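Local coordinates for disulfide bond protein A (Staphylococcus aureus, PDB 3BCI) that probably acts as a thiol-disulfide oxidoreductase of the DsbA type, exchanging disulfide bonds with proteins during oxidative folding, at residues K12-V17 against H45-Q50; M34-R38 against L80-K84; E28-V33 against P163-Y169. All coordinates share one frame. Residues are numbered along the deposited sequence.

Interaction 1. Residues K12-V17 against H45-Q50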
loop_
_atom_site.group_PDB
_atom_site.type_symbol
_atom_site.label_atom_id
_atom_site.label_comp_id
_atom_site.label_asym_id
_atom_site.label_seq_id
_atom_site.Cartn_x
_atom_site.Cartn_y
_atom_site.Cartn_z
ATOM N N LYS A 12 -9.675 17.064 -4.804
ATOM C CA LYS A 12 -9.400 16.174 -5.918
ATOM C C LYS A 12 -9.884 14.758 -5.635
ATOM O O LYS A 12 -10.070 14.377 -4.483
ATOM C CB LYS A 12 -7.903 16.166 -6.213
ATOM C CG LYS A 12 -7.024 16.022 -4.993
ATOM C CD LYS A 12 -5.892 17.018 -5.088
ATOM C CE LYS A 12 -4.612 16.468 -4.504
ATOM N NZ LYS A 12 -3.528 17.484 -4.573
ATOM N N PRO A 13 -10.104 13.967 -6.690
ATOM C CA PRO A 13 -10.569 12.587 -6.545
ATOM C C PRO A 13 -9.728 11.804 -5.525
ATOM O O PRO A 13 -8.514 11.976 -5.438
ATOM C CB PRO A 13 -10.401 12.023 -7.955
ATOM C CG PRO A 13 -10.650 13.224 -8.835
ATOM C CD PRO A 13 -9.913 14.323 -8.111
ATOM N N LEU A 14 -10.380 10.957 -4.741
ATOM C CA LEU A 14 -9.656 10.116 -3.798
ATOM C C LEU A 14 -9.732 8.679 -4.319
ATOM O O LEU A 14 -10.820 8.118 -4.459
ATOM C CB LEU A 14 -10.282 10.172 -2.409
ATOM C CG LEU A 14 -9.886 9.008 -1.489
ATOM C CD1 LEU A 14 -8.440 9.150 -1.017
ATOM C CD2 LEU A 14 -10.828 8.977 -0.303
ATOM N N VAL A 15 -8.580 8.091 -4.620
ATOM C CA VAL A 15 -8.545 6.717 -5.108
ATOM C C VAL A 15 -8.092 5.805 -3.969
ATOM O O VAL A 15 -6.995 5.967 -3.427
ATOM C CB VAL A 15 -7.568 6.568 -6.295
ATOM C CG1 VAL A 15 -7.524 5.115 -6.756
ATOM C CG2 VAL A 15 -7.998 7.488 -7.442
ATOM N N VAL A 16 -8.943 4.850 -3.603
ATOM C CA VAL A 16 -8.626 3.924 -2.523
ATOM C C VAL A 16 -8.536 2.495 -3.041
ATOM O O VAL A 16 -9.434 2.014 -3.741
ATOM C CB VAL A 16 -9.699 3.951 -1.410
ATOM C CG1 VAL A 16 -9.292 3.006 -0.277
ATOM C CG2 VAL A 16 -9.885 5.368 -0.888
ATOM N N VAL A 17 -7.443 1.824 -2.698
ATOM C CA VAL A 17 -7.243 0.438 -3.096
ATOM C C VAL A 17 -7.117 -0.374 -1.813
ATOM O O VAL A 17 -6.300 -0.055 -0.948
ATOM C CB VAL A 17 -5.958 0.254 -3.945
ATOM C CG1 VAL A 17 -5.642 -1.245 -4.122
ATOM C CG2 VAL A 17 -6.150 0.895 -5.316
ATOM N N HIS A 45 0.024 14.731 -8.817
ATOM C CA HIS A 45 -0.931 15.192 -7.810
ATOM C C HIS A 45 -2.359 15.476 -8.269
ATOM O O HIS A 45 -3.020 16.369 -7.734
ATOM C CB HIS A 45 -0.364 16.440 -7.128
ATOM C CG HIS A 45 1.049 16.272 -6.668
ATOM N ND1 HIS A 45 1.408 15.368 -5.693
ATOM C CD2 HIS A 45 2.198 16.853 -7.086
ATOM C CE1 HIS A 45 2.719 15.396 -5.530
ATOM N NE2 HIS A 45 3.222 16.289 -6.364
ATOM N N LYS A 46 -2.845 14.722 -9.247
ATOM C CA LYS A 46 -4.210 14.922 -9.721
ATOM C C LYS A 46 -5.217 14.267 -8.780
ATOM O O LYS A 46 -6.359 14.705 -8.679
ATOM C CB LYS A 46 -4.378 14.369 -11.135
ATOM C CG LYS A 46 -3.931 15.339 -12.212
ATOM C CD LYS A 46 -4.262 14.819 -13.595
ATOM C CE LYS A 46 -4.215 15.944 -14.612
ATOM N NZ LYS A 46 -4.358 15.444 -16.007
ATOM N N VAL A 47 -4.795 13.218 -8.088
ATOM C CA VAL A 47 -5.683 12.540 -7.148
ATOM C C VAL A 47 -4.923 12.216 -5.878
ATOM O O VAL A 47 -3.699 12.326 -5.830
ATOM C CB VAL A 47 -6.214 11.203 -7.713
ATOM C CG1 VAL A 47 -6.831 11.420 -9.089
ATOM C CG2 VAL A 47 -5.079 10.176 -7.787
ATOM N N GLU A 48 -5.661 11.840 -4.844
ATOM C CA GLU A 48 -5.062 11.419 -3.588
ATOM C C GLU A 48 -5.165 9.900 -3.677
ATOM O O GLU A 48 -6.219 9.369 -4.034
ATOM C CB GLU A 48 -5.879 11.916 -2.396
ATOM C CG GLU A 48 -5.943 13.428 -2.278
ATOM C CD GLU A 48 -4.693 14.019 -1.656
ATOM O OE1 GLU A 48 -3.593 13.465 -1.871
ATOM O OE2 GLU A 48 -4.812 15.048 -0.959
ATOM N N TYR A 49 -4.067 9.206 -3.393
ATOM C CA TYR A 49 -4.061 7.750 -3.432
ATOM C C TYR A 49 -3.927 7.223 -2.014
ATOM O O TYR A 49 -3.135 7.744 -1.224
ATOM C CB TYR A 49 -2.891 7.234 -4.280
ATOM C CG TYR A 49 -2.647 5.745 -4.146
ATOM C CD1 TYR A 49 -3.587 4.812 -4.596
ATOM C CD2 TYR A 49 -1.483 5.267 -3.544
ATOM C CE1 TYR A 49 -3.365 3.433 -4.445
ATOM C CE2 TYR A 49 -1.255 3.904 -3.389
ATOM C CZ TYR A 49 -2.194 2.994 -3.840
ATOM O OH TYR A 49 -1.949 1.647 -3.693
ATOM N N GLN A 50 -4.719 6.206 -1.691
ATOM C CA GLN A 50 -4.666 5.594 -0.371
ATOM C C GLN A 50 -4.742 4.085 -0.493
ATOM O O GLN A 50 -5.621 3.548 -1.167
ATOM C CB GLN A 50 -5.815 6.087 0.520
ATOM C CG GLN A 50 -5.917 5.328 1.849
ATOM C CD GLN A 50 -6.960 5.905 2.798
ATOM O OE1 GLN A 50 -7.905 6.572 2.375
ATOM N NE2 GLN A 50 -6.799 5.631 4.089
HETATM O O HOH W 1 -1.467 15.041 -3.917
#
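A right-handed beta-alpha-beta crossover is the core unit of the thioredoxin fold, and here its two strands, 14-19 and 48-53, lie side by side and parallel, with helix 24-42 as the connection. Ahead of the strand, Lys12 reaches toward the opposite turn: CB meets Lys46 O at 3.3 Å, and NZ makes a weak hydrogen bond to His45 O at 3.4 Å. Pro13 starts the ladder, its O accepting from Glu48 N at 2.9 Å, while its CB rests 3.8 Å from Val47 CG1. Leu14 gives its backbone NH to the side-chain OD1 of Asn156, just beyond strand 152-155, yet its CA still approaches Glu48 O at 3.5 Å. Val15 bonds in both directions, N to Glu48 O at 2.7 Å and O to Gln50 N at 2.9 Å, the staggered pattern of parallel strands; its side chain joins Tyr49 on the buried, helix-covered face. Val16 pairs with Gln50 on the other face, and its backbone bonds to Phe154 of the antiparallel strand 152-155. Val17 is the last residue of this segment: its N donates to Gln50 O at 2.9 Å, and its CG2 touches the Tyr49 ring edge at CE1, 3.9 Å away.

Interaction 2. Residues M34-R38 against L80-K84; sequences MPKLR and LDFQK
Arg38 stretches its side chain across Leu80, with CG 3.5 Å from Leu80 CD1 and one face of the guanidinium over Leu80 CB. This is how the thioredoxin-fold helix 24-42 meets the helical insertion characteristic of DsbA proteins, through helix 79-88, in a nearly antiparallel helix pair. The short segments run at 171° to each other and their axes come no closer than 11.9 Å, a wide spacing that leaves long side chains to span the gap. Both backbones are helical, with Arg38 N bonded to Met34 O (2.8 Å) and Lys84 N to Leu80 O (3.0 Å). The first helix kinks where the nitrogens of Pro35 and Lys36 lack a bond to the preceding turn; proline has no amide hydrogen to give. In register, Met34 CA faces Lys84 CA at 8.3 Å and Arg38 CA faces Leu80 CA at 8.1 Å. Met34, coiled as m, m, m, brings CE to 3.8 Å from Leu80 CD2, whose own rotamer is m, t. Deeper in, Gln83 (t, t) bonds to Tyr49 of strand 48-53 and to Tyr21. The charges form a salt-bridge network. Arg38 is extended, t through chi1, chi2 and chi3, and its NE has a second acid partner in Asp43. Lys84, with chi3 at p, brings NZ to 3.9 Å from Asp81 OD1, a long salt bridge, and also to 3.9 Å from Arg38 NH1, so the cations share one carboxylate oxygen. In the Arg38-Asp81 salt bridge, Asp81 OD1, at the guanidinium edge, accepts from Arg38 NH1 at 2.8 Å and, weakly, from Arg38 NH2 at 3.2 Å.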
loop_
_atom_site.group_PDB
_atom_site.type_symbol
_atom_site.label_atom_id
_atom_site.label_comp_id
_atom_site.label_asym_id
_atom_site.label_seq_id
_atom_site.Cartn_x
_atom_site.Cartn_y
_atom_site.Cartn_z
ATOM N N MET A 34 -0.860 0.382 -11.359
ATOM C CA MET A 34 -0.026 1.434 -10.804
ATOM C C MET A 34 0.933 2.203 -11.711
ATOM O O MET A 34 1.038 3.421 -11.593
ATOM C CB MET A 34 0.711 0.897 -9.576
ATOM C CG MET A 34 -0.250 0.514 -8.440
ATOM S SD MET A 34 -1.452 1.835 -8.032
ATOM C CE MET A 34 -0.408 2.998 -7.258
ATOM N N PRO A 35 1.636 1.522 -12.628
ATOM C CA PRO A 35 2.550 2.283 -13.486
ATOM C C PRO A 35 1.881 3.474 -14.178
ATOM O O PRO A 35 2.387 4.594 -14.130
ATOM C CB PRO A 35 3.045 1.230 -14.475
ATOM C CG PRO A 35 3.073 -0.006 -13.635
ATOM C CD PRO A 35 1.745 0.078 -12.903
ATOM N N LYS A 36 0.738 3.233 -14.811
ATOM C CA LYS A 36 0.018 4.296 -15.504
ATOM C C LYS A 36 -0.751 5.215 -14.566
ATOM O O LYS A 36 -0.796 6.422 -14.786
ATOM C CB LYS A 36 -0.960 3.709 -16.520
ATOM C CG LYS A 36 -0.307 3.158 -17.762
ATOM C CD LYS A 36 -1.356 2.578 -18.692
ATOM C CE LYS A 36 -0.713 1.877 -19.866
ATOM N NZ LYS A 36 -1.730 1.220 -20.729
ATOM N N LEU A 37 -1.364 4.646 -13.531
ATOM C CA LEU A 37 -2.128 5.453 -12.582
ATOM C C LEU A 37 -1.187 6.453 -11.915
ATOM O O LEU A 37 -1.523 7.619 -11.727
ATOM C CB LEU A 37 -2.775 4.562 -11.518
ATOM C CG LEU A 37 -3.764 5.268 -10.588
ATOM C CD1 LEU A 37 -4.943 5.786 -11.416
ATOM C CD2 LEU A 37 -4.251 4.302 -9.507
ATOM N N ARG A 38 0.001 5.979 -11.572
ATOM C CA ARG A 38 1.011 6.806 -10.927
ATOM C C ARG A 38 1.483 7.930 -11.848
ATOM O O ARG A 38 1.551 9.091 -11.455
ATOM C CB ARG A 38 2.198 5.931 -10.533
ATOM C CG ARG A 38 3.361 6.684 -9.962
ATOM C CD ARG A 38 4.502 5.743 -9.624
ATOM N NE ARG A 38 5.586 6.474 -8.992
ATOM C CZ ARG A 38 6.661 5.911 -8.462
ATOM N NH1 ARG A 38 6.798 4.591 -8.489
ATOM N NH2 ARG A 38 7.590 6.672 -7.899
ATOM N N LEU A 80 5.470 4.821 -3.388
ATOM C CA LEU A 80 5.058 4.000 -4.518
ATOM C C LEU A 80 6.145 3.033 -4.984
ATOM O O LEU A 80 5.842 1.922 -5.423
ATOM C CB LEU A 80 4.572 4.884 -5.673
ATOM C CG LEU A 80 3.262 5.611 -5.332
ATOM C CD1 LEU A 80 2.804 6.444 -6.525
ATOM C CD2 LEU A 80 2.187 4.593 -4.956
ATOM N N ASP A 81 7.410 3.438 -4.890
ATOM C CA ASP A 81 8.489 2.543 -5.290
ATOM C C ASP A 81 8.559 1.409 -4.281
ATOM O O ASP A 81 8.765 0.250 -4.639
ATOM C CB ASP A 81 9.845 3.258 -5.311
ATOM C CG ASP A 81 9.963 4.258 -6.436
ATOM O OD1 ASP A 81 9.363 4.042 -7.509
ATOM O OD2 ASP A 81 10.678 5.260 -6.246
ATOM N N PHE A 82 8.398 1.761 -3.009
ATOM C CA PHE A 82 8.440 0.774 -1.938
ATOM C C PHE A 82 7.351 -0.270 -2.164
ATOM O O PHE A 82 7.590 -1.472 -2.078
ATOM C CB PHE A 82 8.208 1.449 -0.586
ATOM C CG PHE A 82 8.300 0.504 0.578
ATOM C CD1 PHE A 82 9.531 0.019 0.993
ATOM C CD2 PHE A 82 7.149 0.055 1.219
ATOM C CE1 PHE A 82 9.616 -0.901 2.027
ATOM C CE2 PHE A 82 7.222 -0.867 2.255
ATOM C CZ PHE A 82 8.460 -1.347 2.659
ATOM N N GLN A 83 6.150 0.213 -2.452
ATOM C CA GLN A 83 5.004 -0.646 -2.675
ATOM C C GLN A 83 5.253 -1.577 -3.859
ATOM O O GLN A 83 5.062 -2.791 -3.762
ATOM C CB GLN A 83 3.775 0.234 -2.906
ATOM C CG GLN A 83 2.459 -0.479 -2.850
ATOM C CD GLN A 83 1.310 0.475 -2.603
ATOM O OE1 GLN A 83 1.054 1.377 -3.401
ATOM N NE2 GLN A 83 0.615 0.285 -1.486
ATOM N N LYS A 84 5.702 -1.013 -4.972
ATOM C CA LYS A 84 5.977 -1.813 -6.160
ATOM C C LYS A 84 7.030 -2.876 -5.874
ATOM O O LYS A 84 6.848 -4.052 -6.195
ATOM C CB LYS A 84 6.457 -0.915 -7.304
ATOM C CG LYS A 84 6.877 -1.679 -8.559
ATOM C CD LYS A 84 7.147 -0.727 -9.713
ATOM C CE LYS A 84 8.332 0.177 -9.421
ATOM N NZ LYS A 84 8.301 1.410 -10.256
#

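Interaction 3. Residues E28-V33 against P163-Y169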
loop_
_atom_site.group_PDB
_atom_site.type_symbol
_atom_site.label_atom_id
_atom_site.label_comp_id
_atom_site.label_asym_id
_atom_site.label_seq_id
_atom_site.Cartn_x
_atom_site.Cartn_y
_atom_site.Cartn_z
ATOM N N GLU A 28 -1.032 -8.363 -8.746
ATOM C CA GLU A 28 -1.429 -8.197 -10.140
ATOM C C GLU A 28 -1.946 -6.797 -10.397
ATOM O O GLU A 28 -1.628 -6.191 -11.418
ATOM C CB GLU A 28 -2.522 -9.195 -10.500
ATOM C CG GLU A 28 -2.024 -10.442 -11.169
ATOM C CD GLU A 28 -3.134 -11.452 -11.385
ATOM O OE1 GLU A 28 -4.221 -11.066 -11.844
ATOM O OE2 GLU A 28 -2.921 -12.642 -11.102
ATOM N N LEU A 29 -2.763 -6.288 -9.480
ATOM C CA LEU A 29 -3.297 -4.943 -9.638
ATOM C C LEU A 29 -2.133 -3.954 -9.683
ATOM O O LEU A 29 -2.076 -3.083 -10.552
ATOM C CB LEU A 29 -4.245 -4.609 -8.482
ATOM C CG LEU A 29 -4.944 -3.241 -8.484
ATOM C CD1 LEU A 29 -6.185 -3.313 -7.603
ATOM C CD2 LEU A 29 -3.995 -2.145 -7.986
ATOM N N ASP A 30 -1.192 -4.102 -8.759
ATOM C CA ASP A 30 -0.043 -3.206 -8.710
ATOM C C ASP A 30 0.728 -3.190 -10.033
ATOM O O ASP A 30 1.035 -2.126 -10.570
ATOM C CB ASP A 30 0.903 -3.623 -7.585
ATOM C CG ASP A 30 2.030 -2.632 -7.377
ATOM O OD1 ASP A 30 1.798 -1.593 -6.718
ATOM O OD2 ASP A 30 3.140 -2.889 -7.888
ATOM N N GLU A 31 1.024 -4.374 -10.558
ATOM C CA GLU A 31 1.780 -4.507 -11.802
ATOM C C GLU A 31 1.037 -3.973 -13.017
ATOM O O GLU A 31 1.629 -3.336 -13.883
ATOM C CB GLU A 31 2.121 -5.978 -12.062
ATOM C CG GLU A 31 2.781 -6.694 -10.904
ATOM C CD GLU A 31 2.920 -8.188 -11.150
ATOM O OE1 GLU A 31 1.942 -8.802 -11.621
ATOM O OE2 GLU A 31 3.998 -8.747 -10.861
ATOM N N LYS A 32 -0.263 -4.240 -13.072
ATOM C CA LYS A 32 -1.093 -3.825 -14.198
ATOM C C LYS A 32 -1.613 -2.391 -14.171
ATOM O O LYS A 32 -1.717 -1.739 -15.212
ATOM C CB LYS A 32 -2.296 -4.763 -14.316
ATOM C CG LYS A 32 -1.944 -6.210 -14.632
ATOM C CD LYS A 32 -3.204 -7.073 -14.687
ATOM C CE LYS A 32 -2.896 -8.484 -15.173
ATOM N NZ LYS A 32 -4.136 -9.299 -15.282
ATOM N N VAL A 33 -1.936 -1.904 -12.981
ATOM C CA VAL A 33 -2.525 -0.577 -12.838
ATOM C C VAL A 33 -1.632 0.588 -12.418
ATOM O O VAL A 33 -1.656 1.660 -13.036
ATOM C CB VAL A 33 -3.707 -0.649 -11.839
ATOM C CG1 VAL A 33 -4.263 0.738 -11.571
ATOM C CG2 VAL A 33 -4.788 -1.578 -12.379
ATOM N N PRO A 163 -10.819 -3.256 -11.349
ATOM C CA PRO A 163 -9.651 -2.754 -10.621
ATOM C C PRO A 163 -8.297 -3.173 -11.179
ATOM O O PRO A 163 -7.264 -2.685 -10.730
ATOM C CB PRO A 163 -9.892 -3.266 -9.204
ATOM C CG PRO A 163 -10.528 -4.604 -9.465
ATOM C CD PRO A 163 -11.539 -4.264 -10.547
ATOM N N TYR A 164 -8.306 -4.059 -12.170
ATOM C CA TYR A 164 -7.068 -4.524 -12.781
ATOM C C TYR A 164 -6.773 -3.772 -14.067
ATOM O O TYR A 164 -5.720 -3.949 -14.665
ATOM C CB TYR A 164 -7.164 -6.019 -13.097
ATOM C CG TYR A 164 -7.399 -6.881 -11.880
ATOM C CD1 TYR A 164 -6.359 -7.173 -10.998
ATOM C CD2 TYR A 164 -8.665 -7.392 -11.600
ATOM C CE1 TYR A 164 -6.572 -7.952 -9.868
ATOM C CE2 TYR A 164 -8.888 -8.175 -10.470
ATOM C CZ TYR A 164 -7.835 -8.449 -9.610
ATOM O OH TYR A 164 -8.043 -9.209 -8.484
ATOM N N ASP A 165 -7.700 -2.924 -14.483
ATOM C CA ASP A 165 -7.537 -2.180 -15.725
ATOM C C ASP A 165 -7.428 -0.673 -15.516
ATOM O O ASP A 165 -8.372 -0.021 -15.081
ATOM C CB ASP A 165 -8.710 -2.519 -16.648
ATOM C CG ASP A 165 -8.676 -1.754 -17.949
ATOM O OD1 ASP A 165 -7.581 -1.326 -18.371
ATOM O OD2 ASP A 165 -9.755 -1.598 -18.555
ATOM N N TYR A 166 -6.258 -0.124 -15.827
ATOM C CA TYR A 166 -6.032 1.305 -15.675
ATOM C C TYR A 166 -7.139 2.137 -16.311
ATOM O O TYR A 166 -7.595 3.118 -15.723
ATOM C CB TYR A 166 -4.685 1.696 -16.293
ATOM C CG TYR A 166 -4.533 3.182 -16.513
ATOM C CD1 TYR A 166 -4.429 4.060 -15.437
ATOM C CD2 TYR A 166 -4.536 3.715 -17.799
ATOM C CE1 TYR A 166 -4.333 5.436 -15.636
ATOM C CE2 TYR A 166 -4.442 5.088 -18.011
ATOM C CZ TYR A 166 -4.341 5.942 -16.927
ATOM O OH TYR A 166 -4.255 7.298 -17.136
ATOM N N GLU A 167 -7.577 1.745 -17.507
ATOM C CA GLU A 167 -8.617 2.495 -18.206
ATOM C C GLU A 167 -9.931 2.559 -17.443
ATOM O O GLU A 167 -10.741 3.461 -17.665
ATOM C CB GLU A 167 -8.857 1.904 -19.597
ATOM C CG GLU A 167 -7.577 1.664 -20.377
ATOM C CD GLU A 167 -7.804 1.579 -21.871
ATOM O OE1 GLU A 167 -8.781 0.926 -22.294
ATOM O OE2 GLU A 167 -6.994 2.160 -22.623
ATOM N N SER A 168 -10.153 1.603 -16.547
ATOM C CA SER A 168 -11.382 1.606 -15.768
ATOM C C SER A 168 -11.307 2.710 -14.711
ATOM O O SER A 168 -12.327 3.275 -14.309
ATOM C CB SER A 168 -11.598 0.240 -15.110
ATOM O OG SER A 168 -12.861 0.198 -14.477
ATOM N N TYR A 169 -10.096 3.017 -14.259
ATOM C CA TYR A 169 -9.914 4.085 -13.274
ATOM C C TYR A 169 -10.077 5.410 -14.006
ATOM O O TYR A 169 -10.796 6.306 -13.559
ATOM C CB TYR A 169 -8.513 4.034 -12.660
ATOM C CG TYR A 169 -8.253 2.849 -11.765
ATOM C CD1 TYR A 169 -8.179 3.003 -10.377
ATOM C CD2 TYR A 169 -8.072 1.574 -12.301
ATOM C CE1 TYR A 169 -7.929 1.919 -9.549
ATOM C CE2 TYR A 169 -7.823 0.481 -11.481
ATOM C CZ TYR A 169 -7.752 0.660 -10.107
ATOM O OH TYR A 169 -7.510 -0.423 -9.295
HETATM O O HOH W 2 -4.123 -1.600 -16.833
#
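Packing without a direct hydrogen bond between two segments can still be precise, and Val33 illustrates the point. With chi1 at t, it presses CG2 against the loop backbone, 3.2 Å from Pro163 O and 3.4 Å from Tyr164 C, while CG1 makes a CH-pi contact with the Tyr169 ring, 3.9 Å from its centroid and over the face. Tyr169, chi1 at m, lies so that its OH donates to Pro163 O at 2.7 Å, bracing the loop against its own helix. One turn earlier Leu29, t at both angles, places CD1 4.0 Å from Pro163 CB and 3.6 Å from Tyr169 OH. Tyr164 (m) brings its ring edge up to the helix backbone, CD1 lying 4.0 Å from Leu29 N. Lys32, m and then fully extended, covers Tyr164 O with CB at 3.5 Å and sends NZ to a long salt bridge with Glu28 OE1, 3.9 Å away. Water 2 bridges the backbones, 2.9 Å from Lys32 O and 2.8 Å from Tyr166 N. Beside it Asp165, chi1 at t, N-caps the last helix through a weak bond from Glu167 N to OD1 at 3.2 Å. Tyr166 (t) leads its ring away to Lys36, Asn40 and Tyr41 further along helix 24-42. Helix 24-42, starting within the Cys23-Cys26 CxxC, packs with helix 166-174 on one face of the thioredoxin-fold sheet, where Leu29 meets Val17 and Tyr169 meets Val15 of strand 14-19.

From the N terminus, the chain lays down 12-17, then the two consecutive parts of helix 24-42 used by interactions 3 and 2, and returns at 45-50, where interaction 1 closes the beta-alpha-beta loop. Interaction 2 closes next, at 80-84, joining that unit to the helical insertion; interaction 3 closes last, at 163-169, bringing in the C-terminal helix. Interaction 2 is therefore enclosed by interaction 3, and interaction 1 crosses both. The shared helix lies between the two later partners, with Lys36 touching Tyr166 and Asp30 meeting Lys84. Tyr49 joins strand to insertion, packing on Met34 and Leu80 and probably hydrogen-bonding to Gln83.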